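Local coordinates for protein YCAC GENE product (Escherichia coli, PDB 1YAC) that is probably a hydrolase of the isochorismatase family that assembles as an octamer, its specificity unknown, at residues A[16-21]-A[82-87]; A[41-46]-A[134-139]; A[51-56]-A[103-108]; A[95-100]-A[127-132]; A[164-169]-A[189-194]. All coordinates share one frame; numbering follows the deposited sequence.

Contact 1: A[16-21]-A[82-87]; sequences LLVDHQ and IARPGN
V18 and D19 come opposite R84 although their strands are not neighbours: strand 13-18 and strand 81-84 run parallel with strand 54-59 between them, and the closest pair of CA atoms, D19 CA and A83 CA, is still 9.3 Å apart. Strand 13-18 ends at V18. D19 then takes a left-handed backbone conformation with positive phi (58°), and H20 forms an inverse gamma turn, so the chain leaves the sheet at the C-terminal ends of its strands. The gap is bridged by side chains alone. R84, the last residue of its strand, bends its chain at CG-CD (chi3 -55°) and brings its guanidinium edge to the D19 carboxylate, the two planes lying nearly coplanar. R84 NH1 donates to the syn lone pair of D19 OD1 at 2.9 Å, forming a salt bridge. R84 NH2 faces D19 OD2 in the same end-on pairing, but the place of OD2 is less certain. The guanidinium is also held from its other end, since R84 NE gives a bond of 2.8 Å to N87 O, almost within the guanidinium plane, which fixes its rotation. V18 CG1 lies obliquely beside R84 NH1 at 4.1 Å and adds an apolar neighbour. The ion pair is buried at the C-terminal ends of the strands, where the active site of this fold probably lies. T57 of the intervening strand shares a further bond with R84 NH1, S59 touches both charged side chains, and C118 of helix 115-128 packs on V18 and D19.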
# COMPACT_ATOMS: atom_id res chain seq x y z
N LEU A 16 -5.92 25.70 -19.07
CA LEU A 16 -6.74 26.30 -18.02
C LEU A 16 -6.22 25.80 -16.68
O LEU A 16 -6.25 24.59 -16.41
CB LEU A 16 -8.22 25.90 -18.14
CG LEU A 16 -8.96 25.94 -19.49
CD1 LEU A 16 -10.45 25.74 -19.27
CD2 LEU A 16 -8.69 27.22 -20.24
N LEU A 17 -5.71 26.71 -15.85
CA LEU A 17 -5.18 26.37 -14.54
C LEU A 17 -6.20 26.87 -13.52
O LEU A 17 -6.30 28.07 -13.25
CB LEU A 17 -3.81 27.00 -14.33
CG LEU A 17 -2.77 26.60 -15.39
CD1 LEU A 17 -1.42 27.24 -15.06
CD2 LEU A 17 -2.63 25.06 -15.44
N VAL A 18 -6.94 25.93 -12.94
CA VAL A 18 -8.03 26.24 -12.02
C VAL A 18 -7.81 26.02 -10.53
O VAL A 18 -7.70 24.88 -10.06
CB VAL A 18 -9.31 25.45 -12.45
CG1 VAL A 18 -10.55 26.00 -11.74
CG2 VAL A 18 -9.48 25.48 -13.98
N ASP A 19 -7.78 27.13 -9.79
CA ASP A 19 -7.69 27.12 -8.33
C ASP A 19 -6.51 26.44 -7.64
O ASP A 19 -6.67 25.80 -6.60
CB ASP A 19 -9.01 26.60 -7.74
CG ASP A 19 -10.23 27.32 -8.29
OD1 ASP A 19 -10.09 28.37 -8.95
OD2 ASP A 19 -11.35 26.82 -8.07
N HIS A 20 -5.32 26.55 -8.22
CA HIS A 20 -4.12 26.00 -7.58
C HIS A 20 -3.76 27.09 -6.55
O HIS A 20 -2.83 27.89 -6.76
CB HIS A 20 -2.98 25.83 -8.59
CG HIS A 20 -3.17 24.69 -9.56
ND1 HIS A 20 -3.62 24.88 -10.86
CD2 HIS A 20 -2.92 23.37 -9.44
CE1 HIS A 20 -3.62 23.73 -11.49
NE2 HIS A 20 -3.21 22.79 -10.66
N GLN A 21 -4.54 27.14 -5.48
CA GLN A 21 -4.36 28.14 -4.43
C GLN A 21 -3.65 27.60 -3.19
O GLN A 21 -3.79 26.42 -2.85
CB GLN A 21 -5.71 28.76 -4.09
CG GLN A 21 -6.30 29.55 -5.26
CD GLN A 21 -7.79 29.78 -5.14
OE1 GLN A 21 -8.54 29.24 -5.97
NE2 GLN A 21 -8.22 30.50 -4.20
N ILE A 82 -9.04 35.38 -13.71
CA ILE A 82 -10.42 35.53 -13.26
C ILE A 82 -10.57 35.07 -11.81
O ILE A 82 -10.49 33.87 -11.51
CB ILE A 82 -11.40 34.73 -14.18
CG1 ILE A 82 -11.29 35.21 -15.64
CG2 ILE A 82 -12.83 34.90 -13.71
CD1 ILE A 82 -10.15 34.61 -16.42
N ALA A 83 -10.68 36.03 -10.90
CA ALA A 83 -10.88 35.74 -9.49
C ALA A 83 -12.39 35.63 -9.34
O ALA A 83 -13.10 36.64 -9.40
CB ALA A 83 -10.33 36.88 -8.62
N ARG A 84 -12.89 34.40 -9.27
CA ARG A 84 -14.32 34.16 -9.14
C ARG A 84 -14.77 34.41 -7.70
O ARG A 84 -14.30 33.76 -6.76
CB ARG A 84 -14.66 32.73 -9.56
CG ARG A 84 -13.92 32.27 -10.80
CD ARG A 84 -14.50 30.98 -11.38
NE ARG A 84 -14.58 29.87 -10.42
CZ ARG A 84 -13.53 29.16 -10.00
NH1 ARG A 84 -12.31 29.44 -10.44
NH2 ARG A 84 -13.71 28.18 -9.13
N PRO A 85 -15.71 35.34 -7.51
CA PRO A 85 -16.18 35.63 -6.15
C PRO A 85 -17.17 34.61 -5.61
O PRO A 85 -17.36 34.52 -4.40
CB PRO A 85 -16.83 37.01 -6.29
CG PRO A 85 -16.86 37.32 -7.78
CD PRO A 85 -16.48 36.09 -8.52
N GLY A 86 -17.78 33.81 -6.49
CA GLY A 86 -18.76 32.84 -6.02
C GLY A 86 -18.97 31.56 -6.79
O GLY A 86 -19.18 30.51 -6.18
N ASN A 87 -18.93 31.63 -8.12
CA ASN A 87 -19.13 30.44 -8.95
C ASN A 87 -18.11 29.34 -8.71
O ASN A 87 -16.91 29.54 -8.91
CB ASN A 87 -19.15 30.81 -10.42
CG ASN A 87 -20.50 31.36 -10.86
OD1 ASN A 87 -20.57 32.40 -11.52
ND2 ASN A 87 -21.58 30.67 -10.48

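Contact 2: A[41-46]-A[134-139]; sequences LALGDL and FVVTDA
L43, on helix 33-49, packs against V136 and A139, where strand 132-136 ends, in the three-layer alpha-beta-alpha sandwich of this protein; the contact is one helix layer lying on the parallel sheet. The tight part is small and wholly apolar. L43 extends CG anti to its own nitrogen (chi1 -180°), which carries the isobutyl group off the helix and onto the sheet. There L43 and V136 meet tip to tip, V136 CG2 lying 4.1 Å from L43 CD2 and 4.2 Å from L43 CD1, so that the valine methyl touches both branches. L43 CD2 also rests on the methyl of A139, and all three residues are buried. A139 is brought to this place by a type I turn from V136 to A139, which turns its CB toward the helix. A111 of the neighbouring strand 107-112 touches both L43 and V136 and continues the apolar floor.

Around L41 and D45 the helix is partly exposed, and these two residues take no part in the contact with the strand. Helix 180-190 packs beside them, and a polar link of the segment lies here, D45 OD1 receiving Q75 NE2. On the strand side the turn is polar as well, its D138 O held by N39 ND2 and its A139 O by H20 NE2. The closest approach between the two segments is L43 CD2 to A139 CB, at 3.8 Å, and the turn beneath it is closed by A139 N bonding to V136 O at 3.2 Å.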
# COMPACT_ATOMS: atom_id res chain seq x y z
N LEU A 41 4.22 22.79 -11.42
CA LEU A 41 5.20 23.70 -12.00
C LEU A 41 5.63 23.22 -13.38
O LEU A 41 5.96 24.02 -14.25
CB LEU A 41 6.41 23.86 -11.07
CG LEU A 41 6.09 24.43 -9.68
CD1 LEU A 41 7.38 24.63 -8.90
CD2 LEU A 41 5.34 25.74 -9.82
N ALA A 42 5.64 21.91 -13.58
CA ALA A 42 6.02 21.33 -14.86
C ALA A 42 4.99 21.76 -15.90
O ALA A 42 5.36 22.16 -17.01
CB ALA A 42 6.08 19.81 -14.77
N LEU A 43 3.71 21.70 -15.52
CA LEU A 43 2.61 22.09 -16.39
C LEU A 43 2.71 23.57 -16.74
O LEU A 43 2.52 23.95 -17.89
CB LEU A 43 1.25 21.80 -15.73
CG LEU A 43 0.00 22.15 -16.57
CD1 LEU A 43 0.03 21.48 -17.96
CD2 LEU A 43 -1.25 21.74 -15.81
N GLY A 44 2.98 24.40 -15.74
CA GLY A 44 3.14 25.82 -16.04
C GLY A 44 4.30 26.05 -17.01
O GLY A 44 4.17 26.80 -17.99
N ASP A 45 5.42 25.37 -16.77
CA ASP A 45 6.61 25.51 -17.61
C ASP A 45 6.35 25.06 -19.04
O ASP A 45 6.84 25.68 -19.99
CB ASP A 45 7.79 24.72 -17.04
CG ASP A 45 8.46 25.41 -15.87
OD1 ASP A 45 7.99 26.48 -15.40
OD2 ASP A 45 9.49 24.88 -15.43
N LEU A 46 5.59 23.98 -19.21
CA LEU A 46 5.31 23.51 -20.57
C LEU A 46 4.36 24.46 -21.28
O LEU A 46 4.52 24.72 -22.48
CB LEU A 46 4.81 22.05 -20.58
CG LEU A 46 3.38 21.66 -20.22
CD1 LEU A 46 2.43 21.86 -21.41
CD2 LEU A 46 3.37 20.20 -19.78
N PHE A 134 -8.68 17.73 -22.43
CA PHE A 134 -7.57 16.89 -22.00
C PHE A 134 -7.30 17.26 -20.54
O PHE A 134 -6.94 18.41 -20.23
CB PHE A 134 -6.33 17.20 -22.86
CG PHE A 134 -6.52 16.93 -24.33
CD1 PHE A 134 -7.24 17.82 -25.13
CD2 PHE A 134 -5.94 15.82 -24.92
CE1 PHE A 134 -7.39 17.59 -26.51
CE2 PHE A 134 -6.07 15.57 -26.29
CZ PHE A 134 -6.80 16.47 -27.09
N VAL A 135 -7.51 16.32 -19.63
CA VAL A 135 -7.31 16.55 -18.20
C VAL A 135 -5.92 16.10 -17.78
O VAL A 135 -5.50 14.99 -18.12
CB VAL A 135 -8.37 15.76 -17.38
CG1 VAL A 135 -8.10 15.87 -15.89
CG2 VAL A 135 -9.76 16.28 -17.73
N VAL A 136 -5.17 16.97 -17.10
CA VAL A 136 -3.83 16.61 -16.63
C VAL A 136 -4.04 16.05 -15.22
O VAL A 136 -4.05 16.79 -14.23
CB VAL A 136 -2.87 17.81 -16.62
CG1 VAL A 136 -1.45 17.33 -16.49
CG2 VAL A 136 -3.02 18.62 -17.89
N THR A 137 -4.17 14.73 -15.14
CA THR A 137 -4.47 14.05 -13.88
C THR A 137 -3.39 14.10 -12.82
O THR A 137 -3.68 13.89 -11.64
CB THR A 137 -4.88 12.59 -14.13
OG1 THR A 137 -3.79 11.89 -14.73
CG2 THR A 137 -6.09 12.51 -15.05
N ASP A 138 -2.14 14.29 -13.24
CA ASP A 138 -1.06 14.37 -12.26
C ASP A 138 -0.73 15.80 -11.82
O ASP A 138 0.15 16.00 -10.98
CB ASP A 138 0.17 13.55 -12.67
CG ASP A 138 0.86 14.08 -13.91
OD1 ASP A 138 0.30 14.94 -14.62
OD2 ASP A 138 1.99 13.60 -14.18
N ALA A 139 -1.45 16.78 -12.36
CA ALA A 139 -1.30 18.19 -11.97
C ALA A 139 -2.63 18.69 -11.36
O ALA A 139 -2.84 19.90 -11.22
CB ALA A 139 -0.88 19.05 -13.15

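Contact 3: A[51-56]-A[103-108]; sequences NLPTIL and TGKKQL
P53 and I55 close on T103 and K105 at the N-terminal ends of the strands of the parallel sheet, where the alpha-beta-alpha sandwich passes from helix 94-102 toward strand 107-112. The strands concerned, 54-59 and 107-112, are separated by strand 13-18, so the contact joins the start of strand 54-59 and the loop before it to the loop after helix 94-102. T103 turns its methyl to the other segment: CG2 lies 3.9 Å from P53 CB and the same distance from I55 CD1, making one methyl the shared partner of both. The T103 and I55 side chains cross obliquely. K105 meets P53 at about a right angle, with K105 CE placed 3.9 Å from P53 CG by a bend at chi2 (-51°), while its NZ bonds to N11 O. The hydroxyl of T103 sits between the backbone nitrogen and carbonyl carbon (chi1 68°), which points it away from the proline and into the turn, where it is also bonded to V100 O. With a glycine in place of T103, P53 and I55 would probably lose their common methyl partner and a gap would open beside them, while the K105 amide would lack its acceptor. That acceptor defines an ST turn: K105 N donates to T103 OG1 at 3.2 Å, with an N-H...O angle of 160°.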
# COMPACT_ATOMS: atom_id res chain seq x y z
N ASN A 51 4.22 28.12 -25.54
CA ASN A 51 3.50 29.36 -25.85
C ASN A 51 2.00 29.16 -26.02
O ASN A 51 1.40 29.71 -26.94
CB ASN A 51 4.03 29.97 -27.15
CG ASN A 51 5.18 30.87 -26.93
OD1 ASN A 51 6.31 30.55 -27.24
ND2 ASN A 51 4.90 32.03 -26.42
N LEU A 52 1.38 28.39 -25.14
CA LEU A 52 -0.05 28.15 -25.25
C LEU A 52 -0.83 29.20 -24.50
O LEU A 52 -0.46 29.54 -23.37
CB LEU A 52 -0.41 26.78 -24.68
CG LEU A 52 0.37 25.59 -25.19
CD1 LEU A 52 -0.07 24.35 -24.39
CD2 LEU A 52 0.15 25.40 -26.68
N PRO A 53 -1.89 29.76 -25.11
CA PRO A 53 -2.70 30.77 -24.41
C PRO A 53 -3.11 30.11 -23.10
O PRO A 53 -3.63 28.99 -23.11
CB PRO A 53 -3.90 30.93 -25.34
CG PRO A 53 -3.28 30.78 -26.69
CD PRO A 53 -2.38 29.55 -26.49
N THR A 54 -2.87 30.80 -21.99
CA THR A 54 -3.16 30.25 -20.67
C THR A 54 -4.13 31.13 -19.87
O THR A 54 -4.07 32.36 -19.94
CB THR A 54 -1.83 30.06 -19.89
OG1 THR A 54 -0.99 29.16 -20.63
CG2 THR A 54 -2.06 29.49 -18.48
N ILE A 55 -5.04 30.48 -19.17
CA ILE A 55 -6.05 31.16 -18.36
C ILE A 55 -5.94 30.73 -16.89
O ILE A 55 -5.95 29.54 -16.59
CB ILE A 55 -7.45 30.85 -18.90
CG1 ILE A 55 -7.57 31.44 -20.31
CG2 ILE A 55 -8.53 31.45 -18.01
CD1 ILE A 55 -8.73 30.91 -21.05
N LEU A 56 -5.78 31.71 -16.01
CA LEU A 56 -5.69 31.46 -14.58
C LEU A 56 -7.01 31.87 -13.92
O LEU A 56 -7.64 32.85 -14.32
CB LEU A 56 -4.58 32.30 -13.96
CG LEU A 56 -3.18 32.23 -14.58
CD1 LEU A 56 -2.30 33.25 -13.85
CD2 LEU A 56 -2.60 30.83 -14.48
N THR A 103 -9.43 32.60 -26.76
CA THR A 103 -8.16 32.01 -27.15
C THR A 103 -8.29 31.46 -28.57
O THR A 103 -7.29 31.30 -29.27
CB THR A 103 -7.73 30.84 -26.22
OG1 THR A 103 -8.62 29.73 -26.40
CG2 THR A 103 -7.74 31.25 -24.76
N GLY A 104 -9.51 31.13 -28.96
CA GLY A 104 -9.78 30.59 -30.28
C GLY A 104 -9.30 29.16 -30.43
O GLY A 104 -9.25 28.64 -31.56
N LYS A 105 -8.98 28.50 -29.32
CA LYS A 105 -8.49 27.13 -29.34
C LYS A 105 -9.58 26.09 -29.11
O LYS A 105 -10.41 26.24 -28.23
CB LYS A 105 -7.37 26.94 -28.30
CG LYS A 105 -6.24 27.94 -28.42
CD LYS A 105 -5.70 28.02 -29.83
CE LYS A 105 -4.62 29.07 -29.94
NZ LYS A 105 -4.12 29.19 -31.34
N LYS A 106 -9.54 25.03 -29.92
CA LYS A 106 -10.50 23.93 -29.84
C LYS A 106 -10.19 22.96 -28.68
O LYS A 106 -11.10 22.34 -28.11
CB LYS A 106 -10.49 23.18 -31.17
CG LYS A 106 -11.31 21.90 -31.24
CD LYS A 106 -12.76 22.17 -31.12
CE LYS A 106 -13.59 21.01 -31.61
NZ LYS A 106 -15.01 21.45 -31.74
N GLN A 107 -8.90 22.79 -28.38
CA GLN A 107 -8.47 21.86 -27.34
C GLN A 107 -8.18 22.60 -26.05
O GLN A 107 -7.52 23.64 -26.06
CB GLN A 107 -7.23 21.12 -27.80
CG GLN A 107 -7.41 20.40 -29.14
CD GLN A 107 -6.12 19.78 -29.63
OE1 GLN A 107 -5.02 20.20 -29.26
NE2 GLN A 107 -6.25 18.77 -30.47
N LEU A 108 -8.64 22.04 -24.94
CA LEU A 108 -8.41 22.65 -23.63
C LEU A 108 -7.69 21.65 -22.75
O LEU A 108 -8.16 20.52 -22.57
CB LEU A 108 -9.73 23.03 -22.96
CG LEU A 108 -10.67 23.92 -23.75
CD1 LEU A 108 -11.92 24.25 -22.91
CD2 LEU A 108 -9.93 25.19 -24.16

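Contact 4: A[95-100]-A[127-132]; sequences DFVKAV and IEEGFD
V100 and F131 have the most surface buried here, with V97 and E129 adding a smaller share at the outer end. The F131 ring reaches across to helix 94-102, and its far carbon, CZ, lies 4.2 Å from V100 CG1. The methyl approaches the ring obliquely, and this is the one close apolar touch between the segments. The second branch of V100 is used within its own helix: CG2 lies 3.7 Å above one face of the F96 ring, offset toward the rim, so the two methyls of V100 meet different phenylalanine rings. Farther out, V97 CG1 comes only within 4.5 Å of E129 OE2, a loose approach. The carboxylate is directed by other partners, OE2 accepting from W91 NE1 and OE1 forming a salt bridge with K101 NZ; W91 also packs on V97. The chain is led from helix 115-128 to F131 by a Schellman motif, whose G130 has positive phi (99°). Helix 94-102 and this helix end lie on one face of the sheet: V100 packs on L16 and I55, and L108 of strand 107-112 touches both V100 and F131, joining the two beneath.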
# COMPACT_ATOMS: atom_id res chain seq x y z
N ASP A 95 -16.94 35.76 -17.45
CA ASP A 95 -15.62 36.25 -17.82
C ASP A 95 -14.70 35.09 -18.14
O ASP A 95 -13.89 35.17 -19.07
CB ASP A 95 -14.99 37.06 -16.68
CG ASP A 95 -15.52 38.48 -16.62
OD1 ASP A 95 -16.19 38.91 -17.57
OD2 ASP A 95 -15.25 39.16 -15.61
N PHE A 96 -14.82 34.00 -17.37
CA PHE A 96 -13.99 32.83 -17.60
C PHE A 96 -14.25 32.23 -18.98
O PHE A 96 -13.31 32.06 -19.77
CB PHE A 96 -14.22 31.78 -16.50
CG PHE A 96 -13.35 30.56 -16.64
CD1 PHE A 96 -12.04 30.56 -16.19
CD2 PHE A 96 -13.85 29.40 -17.25
CE1 PHE A 96 -11.23 29.44 -16.33
CE2 PHE A 96 -13.05 28.27 -17.40
CZ PHE A 96 -11.74 28.30 -16.94
N VAL A 97 -15.51 31.95 -19.29
CA VAL A 97 -15.87 31.37 -20.58
C VAL A 97 -15.43 32.29 -21.73
O VAL A 97 -14.87 31.82 -22.73
CB VAL A 97 -17.39 31.06 -20.69
CG1 VAL A 97 -17.69 30.40 -22.04
CG2 VAL A 97 -17.83 30.11 -19.58
N LYS A 98 -15.63 33.59 -21.56
CA LYS A 98 -15.23 34.56 -22.58
C LYS A 98 -13.73 34.45 -22.85
O LYS A 98 -13.30 34.38 -24.01
CB LYS A 98 -15.57 35.98 -22.13
CG LYS A 98 -16.76 36.59 -22.82
CD LYS A 98 -16.97 38.03 -22.36
CE LYS A 98 -15.75 38.89 -22.66
NZ LYS A 98 -15.96 40.31 -22.24
N ALA A 99 -12.94 34.39 -21.78
CA ALA A 99 -11.49 34.29 -21.93
C ALA A 99 -11.12 32.99 -22.65
O ALA A 99 -10.29 32.99 -23.56
CB ALA A 99 -10.81 34.36 -20.56
N VAL A 100 -11.77 31.88 -22.27
CA VAL A 100 -11.50 30.60 -22.90
C VAL A 100 -11.81 30.66 -24.40
O VAL A 100 -10.97 30.31 -25.23
CB VAL A 100 -12.33 29.46 -22.27
CG1 VAL A 100 -12.15 28.16 -23.07
CG2 VAL A 100 -11.91 29.25 -20.82
N ILE A 127 -16.97 20.06 -22.53
CA ILE A 127 -17.28 18.96 -23.44
C ILE A 127 -18.67 19.20 -24.03
O ILE A 127 -18.86 19.06 -25.24
CB ILE A 127 -17.22 17.58 -22.70
CG1 ILE A 127 -15.75 17.18 -22.46
CG2 ILE A 127 -17.95 16.48 -23.50
CD1 ILE A 127 -15.58 15.99 -21.53
N GLU A 128 -19.62 19.61 -23.19
CA GLU A 128 -20.97 19.88 -23.70
C GLU A 128 -20.94 21.00 -24.75
O GLU A 128 -21.71 20.98 -25.71
CB GLU A 128 -21.93 20.27 -22.57
CG GLU A 128 -23.31 20.67 -23.08
CD GLU A 128 -24.30 20.97 -21.97
OE1 GLU A 128 -24.22 20.37 -20.89
OE2 GLU A 128 -25.20 21.81 -22.21
N GLU A 129 -20.05 21.96 -24.56
CA GLU A 129 -19.92 23.07 -25.49
C GLU A 129 -19.19 22.70 -26.78
O GLU A 129 -19.08 23.52 -27.69
CB GLU A 129 -19.24 24.27 -24.82
CG GLU A 129 -20.11 24.97 -23.78
CD GLU A 129 -20.28 26.46 -24.03
OE1 GLU A 129 -20.09 26.91 -25.18
OE2 GLU A 129 -20.61 27.19 -23.08
N GLY A 130 -18.68 21.48 -26.87
CA GLY A 130 -18.00 21.05 -28.08
C GLY A 130 -16.49 21.10 -28.08
O GLY A 130 -15.87 20.83 -29.11
N PHE A 131 -15.87 21.42 -26.96
CA PHE A 131 -14.41 21.46 -26.90
C PHE A 131 -13.81 20.06 -26.73
O PHE A 131 -14.46 19.14 -26.22
CB PHE A 131 -13.93 22.32 -25.72
CG PHE A 131 -14.16 23.79 -25.90
CD1 PHE A 131 -13.20 24.59 -26.51
CD2 PHE A 131 -15.33 24.39 -25.42
CE1 PHE A 131 -13.39 25.97 -26.63
CE2 PHE A 131 -15.53 25.76 -25.54
CZ PHE A 131 -14.56 26.55 -26.14
N ASP A 132 -12.57 19.89 -27.17
CA ASP A 132 -11.86 18.64 -26.97
C ASP A 132 -11.10 18.89 -25.67
O ASP A 132 -10.25 19.77 -25.61
CB ASP A 132 -10.91 18.37 -28.13
CG ASP A 132 -11.65 17.97 -29.37
OD1 ASP A 132 -12.68 17.27 -29.22
OD2 ASP A 132 -11.25 18.38 -30.47

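Contact 5: A[164-169]-A[189-194]; sequences TWFGVA and NHIPDY
The C-terminal helical part of the chain packs on itself here: W165 and F166, in the first turn of helix 165-173, receive H190 and I191 from the junction between helices 180-190 and 192-204. The H190 ring presents its edge to the face of the W165 six-membered ring, a T-shaped pair with centroids 5.9 Å apart and planes at 74°. Its own CB is closer, H190 CB standing 3.6 Å from W165 CZ2. I191 CG1 comes up obliquely to W165 CH2 at 3.8 Å. With CG between the backbone nitrogen and the carbonyl carbon (chi1 83°), the indole is carried toward H190 and I191, and W165 NE1 is bonded to N39 OD1. H190 is held by D45, whose OD2 receives its NE2. Replacing W165 by an alanine is likely to leave H190 and I191 without the ring they pack on, and N39 OD1 without this N-H donor. F166 takes the other end of I191, the two side chains crossing at about a right angle, and F143 of a third subunit meets the F166 ring edge-to-face. The terminal methyl of the isoleucine, I191 CD1, lies 3.6 Å from F166 CD1.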
# COMPACT_ATOMS: atom_id res chain seq x y z
N THR A 164 -1.24 12.97 -18.61
CA THR A 164 -0.34 13.40 -17.54
C THR A 164 0.63 14.39 -18.18
O THR A 164 0.83 14.36 -19.39
CB THR A 164 0.31 12.19 -16.82
OG1 THR A 164 0.68 11.19 -17.77
CG2 THR A 164 -0.73 11.57 -15.86
N TRP A 165 1.24 15.27 -17.38
CA TRP A 165 2.08 16.31 -17.94
C TRP A 165 3.17 15.92 -18.92
O TRP A 165 3.33 16.58 -19.95
CB TRP A 165 2.59 17.31 -16.87
CG TRP A 165 3.81 16.88 -16.12
CD1 TRP A 165 3.85 16.34 -14.86
CD2 TRP A 165 5.16 16.92 -16.58
NE1 TRP A 165 5.15 16.05 -14.52
CE2 TRP A 165 5.98 16.39 -15.56
CE3 TRP A 165 5.77 17.36 -17.77
CZ2 TRP A 165 7.37 16.29 -15.69
CZ3 TRP A 165 7.15 17.25 -17.90
CH2 TRP A 165 7.93 16.72 -16.86
N PHE A 166 3.91 14.86 -18.64
CA PHE A 166 4.98 14.44 -19.54
C PHE A 166 4.38 14.01 -20.88
O PHE A 166 4.88 14.39 -21.95
CB PHE A 166 5.82 13.32 -18.92
CG PHE A 166 6.92 12.81 -19.81
CD1 PHE A 166 8.14 13.48 -19.89
CD2 PHE A 166 6.75 11.63 -20.54
CE1 PHE A 166 9.18 12.98 -20.68
CE2 PHE A 166 7.78 11.13 -21.32
CZ PHE A 166 9.00 11.80 -21.39
N GLY A 167 3.27 13.27 -20.81
CA GLY A 167 2.57 12.85 -22.02
C GLY A 167 2.09 14.06 -22.81
O GLY A 167 2.20 14.10 -24.04
N VAL A 168 1.54 15.05 -22.10
CA VAL A 168 1.05 16.30 -22.71
C VAL A 168 2.21 16.99 -23.47
O VAL A 168 2.07 17.35 -24.65
CB VAL A 168 0.47 17.28 -21.61
CG1 VAL A 168 0.18 18.67 -22.20
CG2 VAL A 168 -0.81 16.71 -20.99
N ALA A 169 3.35 17.13 -22.82
CA ALA A 169 4.50 17.78 -23.44
C ALA A 169 4.95 17.04 -24.70
O ALA A 169 5.27 17.67 -25.72
CB ALA A 169 5.66 17.87 -22.44
N ASN A 189 14.50 19.63 -15.64
CA ASN A 189 14.00 20.41 -14.51
C ASN A 189 12.88 19.76 -13.74
O ASN A 189 12.65 20.09 -12.58
CB ASN A 189 13.51 21.79 -14.98
CG ASN A 189 14.63 22.67 -15.49
OD1 ASN A 189 15.75 22.59 -14.99
ND2 ASN A 189 14.39 23.40 -16.55
N HIS A 190 12.19 18.80 -14.37
CA HIS A 190 11.05 18.15 -13.75
C HIS A 190 11.04 16.63 -13.61
O HIS A 190 10.06 16.05 -13.14
CB HIS A 190 9.77 18.64 -14.42
CG HIS A 190 9.56 20.11 -14.27
ND1 HIS A 190 9.25 20.71 -13.06
CD2 HIS A 190 9.67 21.12 -15.16
CE1 HIS A 190 9.16 22.02 -13.23
NE2 HIS A 190 9.41 22.29 -14.49
N ILE A 191 12.13 15.99 -14.00
CA ILE A 191 12.23 14.54 -13.88
C ILE A 191 13.64 14.22 -13.38
O ILE A 191 14.58 14.11 -14.17
CB ILE A 191 12.00 13.84 -15.25
CG1 ILE A 191 10.71 14.35 -15.90
CG2 ILE A 191 11.95 12.32 -15.07
CD1 ILE A 191 10.58 13.93 -17.35
N PRO A 192 13.83 14.10 -12.05
CA PRO A 192 15.15 13.80 -11.48
C PRO A 192 15.87 12.66 -12.19
O PRO A 192 17.07 12.76 -12.45
CB PRO A 192 14.81 13.44 -10.03
CG PRO A 192 13.68 14.40 -9.72
CD PRO A 192 12.82 14.29 -10.98
N ASP A 193 15.14 11.60 -12.53
CA ASP A 193 15.75 10.45 -13.21
C ASP A 193 16.34 10.84 -14.56
O ASP A 193 17.43 10.39 -14.92
CB ASP A 193 14.73 9.31 -13.37
CG ASP A 193 14.30 8.68 -12.03
OD1 ASP A 193 15.16 8.50 -11.13
OD2 ASP A 193 13.11 8.36 -11.88
N TYR A 194 15.63 11.69 -15.30
CA TYR A 194 16.10 12.12 -16.60
C TYR A 194 17.30 13.04 -16.45
O TYR A 194 18.28 12.93 -17.21
CB TYR A 194 15.00 12.83 -17.39
CG TYR A 194 15.32 12.85 -18.87
CD1 TYR A 194 15.25 11.67 -19.61
CD2 TYR A 194 15.76 14.01 -19.51
CE1 TYR A 194 15.61 11.63 -20.95
CE2 TYR A 194 16.12 13.98 -20.87
CZ TYR A 194 16.04 12.78 -21.57
OH TYR A 194 16.35 12.70 -22.91

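Contacts 1, 2 and 3 draw on strands of the parallel sheet, whose order places strand 13-18 at its middle, between 54-59 and 107-112, and contact 4 lies against it. Contacts 1 and 3 interleave along the chain and touch through backbone bonds of strands 13-18, 54-59 and 81-84; contacts 3 and 4, with centres about 10 Å apart, interleave as well. Contact 3 and contact 4 are both nested in the loop closed by contact 2. Contact 5 comes last in sequence, its centre about 9 Å from that of contact 2, which it meets at D45 and H190, and about 25 Å from that of contact 1. The sandwich is thus tied together by crossing connections, with the C-terminal helices added on the helix 33-49 side.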